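Local coordinates for protein putative acetamidase/formamidase (Yersinia enterocolitica subsp. palearctica serotype O:3, PDB 5UBU) that probably hydrolyses carbon-nitrogen bonds in linear amides other than peptides, and binds sodium ions, at residues C224-G232 and V309-P317. Numbering follows the deposited sequence.
Sequences CQGDGEICG and VRLGNMVDP
Asp227 turns its carboxylate back beside its own backbone N (chi1 -64°), while Arg310, with CG opposite its backbone N and a chain bent at chi2 and chi3, swings its guanidinium across to meet it. The two side chains cross at about a right angle, their planes 60° apart, in a salt bridge of 3.4 Å between Asp227 OD1 and Arg310 NH2. A water joins Arg310 NH2 to Asp227 OD2; Asp198 takes Arg310 NH1, and Val309 N of the second subunit bonds to Asp227 OD2. Next along, a single beta bridge pairs Gly228 with Asn313. Gly228 N donates to Gly312 O at 2.8 Å, and Met314 N returns a bond of 3.0 Å to Gly228 O. Gly228 sits in the type II turn from Gly226 to Glu229, its CA against Leu311 CG at 3.8 Å. Farther on, Val315 reaches in with both methyls: CG1 lies 3.3 Å from Glu229 O, and CG2 is 3.6 Å from Glu229 OE1. Asn313 OD1 accepts from Val315 N, an Asx turn, and also from Asp316 N, which makes it an Asx motif and holds the chain bent where Val315 enters. A water lies between Glu229 OE1 and Asp316 OD1, within bonding distance of both, and the side chain of Glu229 lies about 4 Å from a sodium ion, which places this end of the contact beside the metal sites. The loop between strands 214-222 and 236-237 thus lies against strand 308-313, which pairs with strand 319-326 at the edge of the chain's mixed sheet, with a classic bulge at Gly312 and Asn313 facing Thr320; Leu311 also touches Leu273 of helix 273-291.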
loop_
_atom_site.group_PDB
_atom_site.type_symbol
_atom_site.label_atom_id
_atom_site.label_comp_id
_atom_site.label_asym_id
_atom_site.label_seq_id
_atom_site.Cartn_x
_atom_site.Cartn_y
_atom_site.Cartn_z
ATOM N N CYS B 224 -25.526 0.377 -13.111
ATOM C CA CYS B 224 -25.398 0.802 -11.718
ATOM C C CYS B 224 -24.040 0.331 -11.231
ATOM O O CYS B 224 -23.422 -0.496 -11.892
ATOM C CB CYS B 224 -26.511 0.184 -10.863
ATOM S SG CYS B 224 -26.657 -1.614 -11.043
ATOM N N GLN B 225 -23.564 0.860 -10.103
ATOM C CA GLN B 225 -22.279 0.435 -9.529
ATOM C C GLN B 225 -22.085 0.928 -8.108
ATOM O O GLN B 225 -22.386 2.082 -7.794
ATOM C CB GLN B 225 -21.081 0.920 -10.359
ATOM C CG GLN B 225 -19.717 0.480 -9.818
ATOM C CD GLN B 225 -18.559 1.158 -10.497
ATOM O OE1 GLN B 225 -18.455 1.172 -11.719
ATOM N NE2 GLN B 225 -17.663 1.704 -9.698
ATOM N N GLY B 226 -21.527 0.051 -7.272
ATOM C CA GLY B 226 -21.229 0.395 -5.897
ATOM C C GLY B 226 -19.849 1.041 -5.804
ATOM O O GLY B 226 -19.034 0.954 -6.738
ATOM N N ASP B 227 -19.591 1.709 -4.683
ATOM C CA ASP B 227 -18.308 2.353 -4.460
ATOM C C ASP B 227 -17.270 1.248 -4.310
ATOM O O ASP B 227 -17.364 0.413 -3.410
ATOM C CB ASP B 227 -18.347 3.237 -3.208
ATOM C CG ASP B 227 -19.330 4.401 -3.327
ATOM O OD1 ASP B 227 -19.856 4.655 -4.438
ATOM O OD2 ASP B 227 -19.567 5.080 -2.302
ATOM N N GLY B 228 -16.305 1.237 -5.224
ATOM C CA GLY B 228 -15.250 0.237 -5.239
ATOM C C GLY B 228 -15.450 -0.887 -6.249
ATOM O O GLY B 228 -14.479 -1.552 -6.604
ATOM N N GLU B 229 -16.698 -1.109 -6.703
ATOM C CA GLU B 229 -17.036 -2.168 -7.681
ATOM C C GLU B 229 -16.400 -3.456 -7.146
ATOM O O GLU B 229 -15.807 -4.243 -7.903
ATOM C CB GLU B 229 -16.468 -1.772 -9.045
ATOM C CG GLU B 229 -16.965 -2.561 -10.247
ATOM C CD GLU B 229 -16.248 -2.164 -11.530
ATOM O OE1 GLU B 229 -15.067 -1.778 -11.446
ATOM O OE2 GLU B 229 -16.849 -2.266 -12.630
ATOM N N ILE B 230 -16.556 -3.664 -5.837
ATOM C CA ILE B 230 -15.875 -4.763 -5.152
ATOM C C ILE B 230 -15.807 -6.173 -5.710
ATOM O O ILE B 230 -14.757 -6.789 -5.520
ATOM C CB ILE B 230 -16.208 -4.918 -3.667
ATOM C CG1 ILE B 230 -17.700 -4.832 -3.482
ATOM C CG2 ILE B 230 -15.400 -3.946 -2.865
ATOM C CD1 ILE B 230 -18.129 -5.296 -2.117
ATOM N N CYS B 231 -16.827 -6.701 -6.402
ATOM C CA CYS B 231 -16.700 -8.086 -6.920
ATOM C C CYS B 231 -15.906 -8.173 -8.223
ATOM O O CYS B 231 -15.622 -9.279 -8.697
ATOM C CB CYS B 231 -18.054 -8.764 -7.097
ATOM S SG CYS B 231 -18.964 -8.299 -8.576
ATOM N N GLY B 232 -15.556 -7.014 -8.797
ATOM C CA GLY B 232 -14.793 -6.949 -10.043
ATOM C C GLY B 232 -15.594 -6.348 -11.177
ATOM O O GLY B 232 -15.024 -5.706 -12.071
ATOM N N VAL B 309 -15.089 12.259 -0.630
ATOM C CA VAL B 309 -14.350 11.287 -1.424
ATOM C C VAL B 309 -15.257 10.198 -1.975
ATOM O O VAL B 309 -16.141 9.687 -1.276
ATOM C CB VAL B 309 -13.195 10.652 -0.617
ATOM C CG1 VAL B 309 -12.593 9.437 -1.327
ATOM C CG2 VAL B 309 -12.122 11.689 -0.363
ATOM N N ARG B 310 -15.029 9.878 -3.249
ATOM C CA ARG B 310 -15.728 8.818 -3.914
ATOM C C ARG B 310 -14.761 7.741 -4.309
ATOM O O ARG B 310 -13.855 7.997 -5.087
ATOM C CB ARG B 310 -16.492 9.304 -5.154
ATOM C CG ARG B 310 -16.981 8.172 -6.049
ATOM C CD ARG B 310 -18.404 8.366 -6.482
ATOM N NE ARG B 310 -19.359 7.918 -5.475
ATOM C CZ ARG B 310 -20.666 8.182 -5.488
ATOM N NH1 ARG B 310 -21.223 8.955 -6.415
ATOM N NH2 ARG B 310 -21.426 7.692 -4.499
ATOM N N LEU B 311 -14.945 6.544 -3.759
ATOM C CA LEU B 311 -14.129 5.427 -4.146
ATOM C C LEU B 311 -14.770 4.904 -5.441
ATOM O O LEU B 311 -15.917 4.458 -5.441
ATOM C CB LEU B 311 -14.108 4.353 -3.064
ATOM C CG LEU B 311 -13.359 3.059 -3.433
ATOM C CD1 LEU B 311 -11.925 3.381 -3.795
ATOM C CD2 LEU B 311 -13.413 2.039 -2.316
ATOM N N GLY B 312 -14.036 5.006 -6.542
ATOM C CA GLY B 312 -14.506 4.535 -7.838
ATOM C C GLY B 312 -14.366 3.036 -7.906
ATOM O O GLY B 312 -15.311 2.310 -7.605
ATOM N N ASN B 313 -13.179 2.569 -8.290
ATOM C CA ASN B 313 -12.929 1.138 -8.383
ATOM C C ASN B 313 -11.793 0.785 -7.460
ATOM O O ASN B 313 -10.963 1.624 -7.142
ATOM C CB ASN B 313 -12.583 0.739 -9.835
ATOM C CG ASN B 313 -11.112 0.925 -10.183
ATOM O OD1 ASN B 313 -10.262 0.151 -9.743
ATOM N ND2 ASN B 313 -10.818 1.884 -11.057
HETATM N N MSE B 314 -11.767 -0.454 -7.006
HETATM C CA MSE B 314 -10.666 -0.902 -6.166
HETATM C C MSE B 314 -10.363 -2.310 -6.631
HETATM O O MSE B 314 -9.941 -3.154 -5.860
HETATM C CB MSE B 314 -10.959 -0.572 -4.705
HETATM C CG MSE B 314 -11.585 -1.590 -3.771
HETATM SE SE MSE B 314 -10.460 -1.661 -2.164
HETATM C CE MSE B 314 -10.026 -3.573 -2.289
ATOM N N VAL B 315 -10.527 -2.530 -7.935
ATOM C CA VAL B 315 -10.318 -3.836 -8.554
ATOM C C VAL B 315 -9.406 -3.830 -9.792
ATOM O O VAL B 315 -8.706 -4.802 -10.064
ATOM C CB VAL B 315 -11.681 -4.477 -8.936
ATOM C CG1 VAL B 315 -12.570 -4.603 -7.705
ATOM C CG2 VAL B 315 -12.418 -3.685 -10.008
ATOM N N ASP B 316 -9.410 -2.729 -10.531
ATOM C CA ASP B 316 -8.627 -2.618 -11.761
ATOM C C ASP B 316 -7.119 -2.475 -11.470
ATOM O O ASP B 316 -6.745 -2.216 -10.325
ATOM C CB ASP B 316 -9.185 -1.431 -12.560
ATOM C CG ASP B 316 -10.677 -1.608 -12.912
ATOM O OD1 ASP B 316 -11.085 -2.733 -13.309
ATOM O OD2 ASP B 316 -11.433 -0.616 -12.823
ATOM N N PRO B 317 -6.248 -2.657 -12.493
ATOM C CA PRO B 317 -4.783 -2.540 -12.312
ATOM C C PRO B 317 -4.356 -1.336 -11.464
ATOM O O PRO B 317 -3.317 -1.376 -10.808
ATOM C CB PRO B 317 -4.271 -2.437 -13.741
ATOM C CG PRO B 317 -5.231 -3.284 -14.505
ATOM C CD PRO B 317 -6.577 -3.040 -13.879
HETATM O O HOH W 1 -17.124 6.447 -1.870
HETATM O O HOH W 2 -20.525 7.239 -1.535
HETATM O O HOH W 3 -13.754 -3.178 -14.118
#